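Long-range contacts in 2-hydroxyisobutanoyl-CoA mutase large subunit (Aquincola tertiaricarbonis, PDB 4R3U), which catalyses, together with a small cobalamin-binding subunit, the isomerization of 2-hydroxyisobutyryl-CoA and (S)-3-hydroxybutyryl-CoA: residues R234-K242 with E281-F292; L525-K533 with D555-W564. All coordinates share one frame; numbering follows the deposited sequence.

Contact 1 closes along the chain before contact 2 opens, and all four segments belong to the part of the chain shared with methylmalonyl-CoA mutases. Contact 1 joins two helices of the TIM-barrel part, 226-243 and 264-283 with the loop after it; contact 2 pairs helices 518-532 and 553-564, which come after the last barrel strand, 375-377. Their centres lie about 22 Å apart on the same side of the chain's centre, with nearest atoms about 6 Å apart and not touching. Helix 226-243 spans the gap: it supplies 234-242 to contact 1, while Pro228, Arg231 and Ile232 meet Trp564 of contact 2. The late helices are thereby docked on the outside of the barrel, with contact 2 away from the substrate and cobalamin sites.

Contact 1. Residues R234-K242 with E281-F292; sequences RDIITYSAK and EVTKTGMHVDEF
Val282 packs against Ile237 at the closely fitted centre of this contact, the two side chains crossing at about a right angle with CG2 of Val282 3.7 Å from CG2 of Ile237. With its CG1 anti to the backbone N (chi1 -176°), Val282 lays that methyl over the centre of the Phe292 ring, 3.5 Å above the plane, and the same CG1 meets Thr238 CG2 at 3.8 Å. Ile237 CG2 approaches the same ring obliquely. Ala241 CB sits 3.6 Å from Glu291 O, and the sulfur of Met287 touches both this methyl and Thr238 CG2. Arg234 is packed as closely, sliding past Thr285 with its CD 3.7 Å from Thr285 CG2; its guanidinium turns to Asp235, NH1 reaching OD1 at 2.6 Å within the guanidinium plane, and NH2 donates a hydrogen bond to Glu535 O. Here two outer helices of the TIM barrel meet: 226-243 lies against the C-terminal end of 264-283 and the loop leading towards strand 298-302. A type I turn from Thr283 to Gly286 leads out of the helix; at the positive phi of Gly286 a side chain would jam against the preceding carbonyl O. Phe292 is about 6 Å from the substrate-binding Arg295, side chain to side chain. The solvent side, at Lys242, is looser: its CG only brushes Met287 CE, and NZ stays 4.6 Å from Glu291 OE2, the opposite charges probably attracting each other weakly.

Contact 2. Residues L525-K533 with D555-W564; sequences LDQLVAVAK and DIVEKLKGIW
This is a helix-helix contact outside the barrel, where 525-532 and 555-564 run in broadly the same direction, crossing at -46° with axes 9.7 Å apart at closest approach. Its inner side is apolar: CD2 of Leu528 meets CG2 of Ile556 at 3.7 Å and also touches Leu560. Ala532 CB is met by Leu560 CD2, Ile563 CD1 and, at 3.6 Å, Trp564 CZ2; Ile563 CD1 in turn lies over one face of the indole, offset toward the rim of the ring. Toward the more exposed side Lys559, bent at chi2 (73°), lays its CG 3.7 Å from Val529 CG2 and its CD against Leu525 CB, then extends NZ to Asp526 OD1. This salt bridge, 2.8 Å from NZ to OD1, runs nearly along the C-O axis of the carboxylate. With an alanine in place of Lys559, Asp526 would probably lose its charged mate, and Val529 and Leu525 the aliphatic chain lying on them. Asp555 turns its carboxylate elsewhere, to Arg516. Helix 540-549 packs on Leu525 and Leu528, helix 183-196 on Ile556 and Leu560, and Trp564 rests on helix 226-243, edge-to-face with Tyr224 just before it.

Contact 1. Residues R234-K242 with E281-F292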
loop_
_atom_site.group_PDB
_atom_site.type_symbol
_atom_site.label_atom_id
_atom_site.label_comp_id
_atom_site.label_asym_id
_atom_site.label_seq_id
_atom_site.Cartn_x
_atom_site.Cartn_y
_atom_site.Cartn_z
ATOM N N ARG A 234 -17.949 -31.969 13.945
ATOM C CA ARG A 234 -18.556 -31.984 15.273
ATOM C C ARG A 234 -17.619 -32.694 16.245
ATOM O O ARG A 234 -17.306 -32.142 17.293
ATOM C CB ARG A 234 -19.918 -32.675 15.170
ATOM C CG ARG A 234 -20.802 -32.613 16.391
ATOM C CD ARG A 234 -21.668 -33.860 16.436
ATOM N NE ARG A 234 -20.854 -35.067 16.595
ATOM C CZ ARG A 234 -21.328 -36.303 16.670
ATOM N NH1 ARG A 234 -20.504 -37.327 16.812
ATOM N NH2 ARG A 234 -22.629 -36.527 16.598
ATOM N N ASP A 235 -17.119 -33.880 15.882
ATOM C CA ASP A 235 -16.150 -34.617 16.712
ATOM C C ASP A 235 -14.849 -33.827 16.942
ATOM O O ASP A 235 -14.271 -33.878 18.030
ATOM C CB ASP A 235 -15.831 -35.976 16.093
ATOM C CG ASP A 235 -16.944 -36.983 16.144
ATOM O OD1 ASP A 235 -18.066 -36.616 16.543
ATOM O OD2 ASP A 235 -16.705 -38.131 15.750
ATOM N N ILE A 236 -14.406 -33.091 15.923
ATOM C CA ILE A 236 -13.215 -32.253 16.061
ATOM C C ILE A 236 -13.522 -31.179 17.104
ATOM O O ILE A 236 -12.737 -30.991 18.035
ATOM C CB ILE A 236 -12.731 -31.653 14.709
ATOM C CG1 ILE A 236 -12.226 -32.755 13.761
ATOM C CG2 ILE A 236 -11.667 -30.582 14.936
ATOM C CD1 ILE A 236 -12.107 -32.278 12.247
ATOM N N ILE A 237 -14.688 -30.530 16.969
ATOM C CA ILE A 237 -15.139 -29.455 17.859
ATOM C C ILE A 237 -15.312 -29.907 19.283
ATOM O O ILE A 237 -14.691 -29.301 20.155
ATOM C CB ILE A 237 -16.345 -28.656 17.284
ATOM C CG1 ILE A 237 -15.871 -27.762 16.106
ATOM C CG2 ILE A 237 -17.061 -27.824 18.374
ATOM C CD1 ILE A 237 -16.983 -27.306 15.163
ATOM N N THR A 238 -16.100 -30.988 19.522
ATOM C CA THR A 238 -16.343 -31.542 20.874
ATOM C C THR A 238 -15.077 -32.060 21.556
ATOM O O THR A 238 -14.914 -31.829 22.750
ATOM C CB THR A 238 -17.450 -32.585 20.874
ATOM O OG1 THR A 238 -17.056 -33.694 20.061
ATOM C CG2 THR A 238 -18.776 -32.021 20.390
ATOM N N TYR A 239 -14.186 -32.755 20.811
ATOM C CA TYR A 239 -12.929 -33.279 21.354
ATOM C C TYR A 239 -12.040 -32.109 21.855
ATOM O O TYR A 239 -11.566 -32.139 23.001
ATOM C CB TYR A 239 -12.170 -34.156 20.316
ATOM C CG TYR A 239 -10.766 -34.519 20.763
ATOM C CD1 TYR A 239 -10.542 -35.595 21.614
ATOM C CD2 TYR A 239 -9.673 -33.720 20.419
ATOM C CE1 TYR A 239 -9.265 -35.879 22.103
ATOM C CE2 TYR A 239 -8.396 -33.981 20.922
ATOM C CZ TYR A 239 -8.193 -35.076 21.744
ATOM O OH TYR A 239 -6.933 -35.357 22.225
ATOM N N SER A 240 -11.788 -31.123 20.967
ATOM C CA SER A 240 -10.981 -29.938 21.257
ATOM C C SER A 240 -11.483 -29.163 22.471
ATOM O O SER A 240 -10.665 -28.730 23.281
ATOM C CB SER A 240 -10.933 -29.012 20.049
ATOM O OG SER A 240 -10.136 -29.577 19.029
ATOM N N ALA A 241 -12.822 -28.993 22.602
ATOM C CA ALA A 241 -13.452 -28.274 23.710
ATOM C C ALA A 241 -13.127 -28.929 25.045
ATOM O O ALA A 241 -12.829 -28.233 26.020
ATOM C CB ALA A 241 -14.955 -28.211 23.512
ATOM N N LYS A 242 -13.117 -30.263 25.072
ATOM C CA LYS A 242 -12.856 -31.044 26.274
ATOM C C LYS A 242 -11.371 -31.411 26.496
ATOM O O LYS A 242 -11.003 -31.706 27.629
ATOM C CB LYS A 242 -13.751 -32.315 26.289
ATOM C CG LYS A 242 -15.260 -32.058 26.431
ATOM C CD LYS A 242 -15.718 -32.208 27.889
ATOM C CE LYS A 242 -17.192 -32.514 28.029
ATOM N NZ LYS A 242 -17.547 -32.910 29.421
ATOM N N GLU A 281 -25.481 -28.620 15.278
ATOM C CA GLU A 281 -24.942 -29.975 15.311
ATOM C C GLU A 281 -24.205 -30.288 16.599
ATOM O O GLU A 281 -24.353 -31.397 17.118
ATOM C CB GLU A 281 -24.039 -30.238 14.087
ATOM C CG GLU A 281 -24.706 -30.980 12.943
ATOM C CD GLU A 281 -25.908 -31.833 13.265
ATOM O OE1 GLU A 281 -27.039 -31.298 13.211
ATOM O OE2 GLU A 281 -25.721 -33.026 13.585
ATOM N N VAL A 282 -23.393 -29.325 17.096
ATOM C CA VAL A 282 -22.628 -29.465 18.343
ATOM C C VAL A 282 -23.561 -29.425 19.567
ATOM O O VAL A 282 -23.447 -30.286 20.425
ATOM C CB VAL A 282 -21.434 -28.474 18.460
ATOM C CG1 VAL A 282 -20.628 -28.740 19.729
ATOM C CG2 VAL A 282 -20.521 -28.555 17.234
ATOM N N THR A 283 -24.497 -28.459 19.627
ATOM C CA THR A 283 -25.425 -28.330 20.757
ATOM C C THR A 283 -26.399 -29.491 20.878
ATOM O O THR A 283 -26.839 -29.800 21.995
ATOM C CB THR A 283 -26.094 -26.952 20.835
ATOM O OG1 THR A 283 -26.860 -26.724 19.657
ATOM C CG2 THR A 283 -25.097 -25.838 21.054
ATOM N N LYS A 284 -26.673 -30.173 19.730
ATOM C CA LYS A 284 -27.533 -31.353 19.608
ATOM C C LYS A 284 -26.976 -32.493 20.474
ATOM O O LYS A 284 -27.749 -33.309 20.964
ATOM C CB LYS A 284 -27.599 -31.773 18.135
ATOM C CG LYS A 284 -28.834 -32.549 17.704
ATOM C CD LYS A 284 -28.711 -32.942 16.218
ATOM C CE LYS A 284 -29.465 -34.228 15.880
ATOM N NZ LYS A 284 -28.888 -34.941 14.697
ATOM N N THR A 285 -25.641 -32.513 20.704
ATOM C CA THR A 285 -24.936 -33.510 21.542
ATOM C C THR A 285 -25.158 -33.239 23.037
ATOM O O THR A 285 -24.699 -34.011 23.878
ATOM C CB THR A 285 -23.396 -33.481 21.282
ATOM O OG1 THR A 285 -22.844 -32.272 21.818
ATOM C CG2 THR A 285 -23.022 -33.641 19.819
ATOM N N GLY A 286 -25.801 -32.124 23.351
ATOM C CA GLY A 286 -26.027 -31.698 24.722
ATOM C C GLY A 286 -24.935 -30.782 25.234
ATOM O O GLY A 286 -24.954 -30.372 26.401
ATOM N N MET A 287 -23.960 -30.449 24.362
ATOM C CA MET A 287 -22.878 -29.525 24.698
ATOM C C MET A 287 -23.446 -28.121 24.628
ATOM O O MET A 287 -23.996 -27.743 23.597
ATOM C CB MET A 287 -21.683 -29.674 23.746
ATOM C CG MET A 287 -20.563 -28.716 24.070
ATOM S SD MET A 287 -18.994 -29.114 23.309
ATOM C CE MET A 287 -18.462 -30.424 24.402
ATOM N N HIS A 288 -23.346 -27.368 25.734
ATOM C CA HIS A 288 -23.826 -26.000 25.831
ATOM C C HIS A 288 -22.935 -25.144 24.959
ATOM O O HIS A 288 -21.717 -25.343 24.934
ATOM C CB HIS A 288 -23.751 -25.524 27.295
ATOM C CG HIS A 288 -24.387 -24.184 27.552
ATOM N ND1 HIS A 288 -23.784 -23.001 27.145
ATOM C CD2 HIS A 288 -25.540 -23.882 28.193
ATOM C CE1 HIS A 288 -24.604 -22.030 27.518
ATOM N NE2 HIS A 288 -25.671 -22.508 28.153
ATOM N N VAL A 289 -23.549 -24.175 24.265
ATOM C CA VAL A 289 -22.894 -23.192 23.389
ATOM C C VAL A 289 -21.635 -22.587 24.009
ATOM O O VAL A 289 -20.617 -22.462 23.325
ATOM C CB VAL A 289 -23.846 -22.078 22.877
ATOM C CG1 VAL A 289 -23.353 -21.517 21.550
ATOM C CG2 VAL A 289 -25.291 -22.560 22.766
ATOM N N ASP A 290 -21.693 -22.231 25.304
ATOM C CA ASP A 290 -20.564 -21.599 25.995
ATOM C C ASP A 290 -19.347 -22.516 26.251
ATOM O O ASP A 290 -18.259 -22.024 26.559
ATOM C CB ASP A 290 -21.032 -20.811 27.236
ATOM C CG ASP A 290 -21.961 -19.640 26.932
ATOM O OD1 ASP A 290 -21.742 -18.955 25.922
ATOM O OD2 ASP A 290 -22.868 -19.371 27.748
ATOM N N GLU A 291 -19.514 -23.840 26.061
ATOM C CA GLU A 291 -18.414 -24.798 26.206
ATOM C C GLU A 291 -17.496 -24.780 24.964
ATOM O O GLU A 291 -16.370 -25.268 25.055
ATOM C CB GLU A 291 -18.945 -26.232 26.396
ATOM C CG GLU A 291 -19.679 -26.524 27.695
ATOM C CD GLU A 291 -19.991 -28.000 27.877
ATOM O OE1 GLU A 291 -21.194 -28.349 27.966
ATOM O OE2 GLU A 291 -19.034 -28.811 27.906
ATOM N N PHE A 292 -17.978 -24.277 23.797
ATOM C CA PHE A 292 -17.213 -24.328 22.541
ATOM C C PHE A 292 -17.191 -23.046 21.723
ATOM O O PHE A 292 -16.179 -22.774 21.073
ATOM C CB PHE A 292 -17.662 -25.536 21.678
ATOM C CG PHE A 292 -19.050 -25.414 21.089
ATOM C CD1 PHE A 292 -20.170 -25.801 21.821
ATOM C CD2 PHE A 292 -19.240 -24.910 19.800
ATOM C CE1 PHE A 292 -21.454 -25.670 21.283
ATOM C CE2 PHE A 292 -20.525 -24.776 19.266
ATOM C CZ PHE A 292 -21.623 -25.151 20.015
#

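Contact 2. Residues L525-K533 with D555-W564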
loop_
_atom_site.group_PDB
_atom_site.type_symbol
_atom_site.label_atom_id
_atom_site.label_comp_id
_atom_site.label_asym_id
_atom_site.label_seq_id
_atom_site.Cartn_x
_atom_site.Cartn_y
_atom_site.Cartn_z
ATOM N N LEU A 525 -8.635 -50.393 13.084
ATOM C CA LEU A 525 -9.424 -49.883 11.964
ATOM C C LEU A 525 -10.850 -50.457 12.040
ATOM O O LEU A 525 -11.818 -49.743 11.783
ATOM C CB LEU A 525 -8.764 -50.223 10.602
ATOM C CG LEU A 525 -7.539 -49.383 10.207
ATOM C CD1 LEU A 525 -6.884 -49.935 8.980
ATOM C CD2 LEU A 525 -7.884 -47.894 10.024
ATOM N N ASP A 526 -10.973 -51.735 12.443
ATOM C CA ASP A 526 -12.261 -52.400 12.619
ATOM C C ASP A 526 -13.002 -51.767 13.803
ATOM O O ASP A 526 -14.233 -51.703 13.791
ATOM C CB ASP A 526 -12.086 -53.907 12.855
ATOM C CG ASP A 526 -11.593 -54.746 11.689
ATOM O OD1 ASP A 526 -11.610 -54.245 10.543
ATOM O OD2 ASP A 526 -11.249 -55.934 11.917
ATOM N N GLN A 527 -12.251 -51.302 14.825
ATOM C CA GLN A 527 -12.832 -50.617 15.976
ATOM C C GLN A 527 -13.332 -49.243 15.507
ATOM O O GLN A 527 -14.393 -48.808 15.936
ATOM C CB GLN A 527 -11.810 -50.436 17.101
ATOM C CG GLN A 527 -11.467 -51.667 17.908
ATOM C CD GLN A 527 -10.164 -51.459 18.644
ATOM O OE1 GLN A 527 -9.185 -52.180 18.431
ATOM N NE2 GLN A 527 -10.099 -50.440 19.497
ATOM N N LEU A 528 -12.583 -48.574 14.623
ATOM C CA LEU A 528 -12.968 -47.266 14.080
ATOM C C LEU A 528 -14.326 -47.278 13.337
ATOM O O LEU A 528 -15.132 -46.367 13.535
ATOM C CB LEU A 528 -11.848 -46.650 13.233
ATOM C CG LEU A 528 -11.978 -45.166 12.952
ATOM C CD1 LEU A 528 -11.607 -44.324 14.192
ATOM C CD2 LEU A 528 -11.149 -44.796 11.748
ATOM N N VAL A 529 -14.581 -48.318 12.534
ATOM C CA VAL A 529 -15.845 -48.535 11.826
ATOM C C VAL A 529 -17.011 -48.606 12.863
ATOM O O VAL A 529 -18.062 -47.998 12.649
ATOM C CB VAL A 529 -15.758 -49.823 10.954
ATOM C CG1 VAL A 529 -17.146 -50.355 10.582
ATOM C CG2 VAL A 529 -14.913 -49.583 9.712
ATOM N N ALA A 530 -16.800 -49.331 13.977
ATOM C CA ALA A 530 -17.782 -49.490 15.050
ATOM C C ALA A 530 -18.088 -48.147 15.753
ATOM O O ALA A 530 -19.249 -47.881 16.092
ATOM C CB ALA A 530 -17.298 -50.517 16.056
ATOM N N VAL A 531 -17.050 -47.312 15.949
ATOM C CA VAL A 531 -17.137 -45.979 16.541
ATOM C C VAL A 531 -17.863 -45.072 15.544
ATOM O O VAL A 531 -18.724 -44.292 15.964
ATOM C CB VAL A 531 -15.734 -45.426 16.907
ATOM C CG1 VAL A 531 -15.794 -43.961 17.329
ATOM C CG2 VAL A 531 -15.079 -46.274 17.991
ATOM N N ALA A 532 -17.536 -45.189 14.223
ATOM C CA ALA A 532 -18.164 -44.400 13.157
ATOM C C ALA A 532 -19.635 -44.789 12.978
ATOM O O ALA A 532 -20.456 -43.925 12.692
ATOM C CB ALA A 532 -17.406 -44.561 11.856
ATOM N N LYS A 533 -19.978 -46.084 13.205
ATOM C CA LYS A 533 -21.354 -46.592 13.105
ATOM C C LYS A 533 -22.267 -46.021 14.202
ATOM O O LYS A 533 -23.490 -46.055 14.055
ATOM C CB LYS A 533 -21.388 -48.127 13.080
ATOM C CG LYS A 533 -21.169 -48.731 11.704
ATOM C CD LYS A 533 -21.461 -50.225 11.759
ATOM C CE LYS A 533 -21.266 -50.944 10.447
ATOM N NZ LYS A 533 -22.411 -50.734 9.521
ATOM N N ASP A 555 -5.135 -45.460 5.090
ATOM C CA ASP A 555 -5.656 -46.627 5.842
ATOM C C ASP A 555 -6.995 -46.261 6.505
ATOM O O ASP A 555 -7.987 -46.974 6.329
ATOM C CB ASP A 555 -4.671 -47.082 6.947
ATOM C CG ASP A 555 -3.351 -47.696 6.524
ATOM O OD1 ASP A 555 -3.323 -48.408 5.502
ATOM O OD2 ASP A 555 -2.362 -47.523 7.254
ATOM N N ILE A 556 -7.002 -45.110 7.228
ATOM C CA ILE A 556 -8.119 -44.518 7.967
ATOM C C ILE A 556 -9.246 -44.099 7.029
ATOM O O ILE A 556 -10.398 -44.506 7.249
ATOM C CB ILE A 556 -7.638 -43.373 8.929
ATOM C CG1 ILE A 556 -6.556 -43.901 9.935
ATOM C CG2 ILE A 556 -8.810 -42.748 9.692
ATOM C CD1 ILE A 556 -5.682 -42.822 10.604
ATOM N N VAL A 557 -8.911 -43.291 5.989
ATOM C CA VAL A 557 -9.844 -42.774 4.974
ATOM C C VAL A 557 -10.552 -43.900 4.205
ATOM O O VAL A 557 -11.788 -43.875 4.090
ATOM C CB VAL A 557 -9.178 -41.719 4.044
ATOM C CG1 VAL A 557 -9.930 -41.544 2.720
ATOM C CG2 VAL A 557 -9.002 -40.379 4.759
ATOM N N GLU A 558 -9.774 -44.884 3.687
ATOM C CA GLU A 558 -10.323 -46.005 2.903
ATOM C C GLU A 558 -11.244 -46.884 3.681
ATOM O O GLU A 558 -12.305 -47.240 3.163
ATOM C CB GLU A 558 -9.234 -46.816 2.208
ATOM C CG GLU A 558 -8.553 -46.056 1.085
ATOM C CD GLU A 558 -9.453 -45.443 0.027
ATOM O OE1 GLU A 558 -10.193 -46.201 -0.646
ATOM O OE2 GLU A 558 -9.394 -44.201 -0.141
ATOM N N LYS A 559 -10.868 -47.219 4.938
ATOM C CA LYS A 559 -11.678 -48.041 5.838
ATOM C C LYS A 559 -13.088 -47.428 6.020
ATOM O O LYS A 559 -14.086 -48.144 5.928
ATOM C CB LYS A 559 -10.960 -48.201 7.194
ATOM C CG LYS A 559 -11.581 -49.236 8.102
ATOM C CD LYS A 559 -11.295 -50.637 7.605
ATOM C CE LYS A 559 -11.941 -51.703 8.444
ATOM N NZ LYS A 559 -11.555 -53.060 7.970
ATOM N N LEU A 560 -13.154 -46.090 6.234
ATOM C CA LEU A 560 -14.410 -45.363 6.445
ATOM C C LEU A 560 -15.279 -45.200 5.194
ATOM O O LEU A 560 -16.503 -45.096 5.332
ATOM C CB LEU A 560 -14.224 -44.059 7.240
ATOM C CG LEU A 560 -13.617 -44.189 8.650
ATOM C CD1 LEU A 560 -13.535 -42.832 9.329
ATOM C CD2 LEU A 560 -14.427 -45.147 9.547
ATOM N N LYS A 561 -14.662 -45.247 3.979
ATOM C CA LYS A 561 -15.378 -45.197 2.695
ATOM C C LYS A 561 -16.295 -46.439 2.528
ATOM O O LYS A 561 -17.364 -46.333 1.930
ATOM C CB LYS A 561 -14.401 -45.132 1.521
ATOM C CG LYS A 561 -13.918 -43.731 1.198
ATOM C CD LYS A 561 -12.856 -43.797 0.121
ATOM C CE LYS A 561 -12.401 -42.431 -0.320
ATOM N NZ LYS A 561 -11.198 -42.513 -1.186
ATOM N N GLY A 562 -15.876 -47.576 3.095
ATOM C CA GLY A 562 -16.617 -48.836 3.104
ATOM C C GLY A 562 -17.981 -48.777 3.774
ATOM O O GLY A 562 -18.893 -49.514 3.377
ATOM N N ILE A 563 -18.141 -47.892 4.792
ATOM C CA ILE A 563 -19.432 -47.704 5.486
ATOM C C ILE A 563 -20.176 -46.410 5.081
ATOM O O ILE A 563 -21.398 -46.339 5.219
ATOM C CB ILE A 563 -19.353 -47.889 7.040
ATOM C CG1 ILE A 563 -18.437 -46.851 7.716
ATOM C CG2 ILE A 563 -18.981 -49.327 7.435
ATOM C CD1 ILE A 563 -19.006 -46.306 9.000
ATOM N N TRP A 564 -19.434 -45.385 4.622
ATOM C CA TRP A 564 -19.974 -44.064 4.280
ATOM C C TRP A 564 -20.110 -43.752 2.794
ATOM O O TRP A 564 -20.959 -42.932 2.412
ATOM C CB TRP A 564 -19.155 -42.960 4.965
ATOM C CG TRP A 564 -19.401 -42.851 6.443
ATOM C CD1 TRP A 564 -20.493 -43.300 7.131
ATOM C CD2 TRP A 564 -18.545 -42.222 7.411
ATOM N NE1 TRP A 564 -20.370 -42.996 8.462
ATOM C CE2 TRP A 564 -19.182 -42.334 8.665
ATOM C CE3 TRP A 564 -17.305 -41.565 7.340
ATOM C CZ2 TRP A 564 -18.617 -41.810 9.844
ATOM C CZ3 TRP A 564 -16.740 -41.062 8.509
ATOM C CH2 TRP A 564 -17.384 -41.200 9.743
#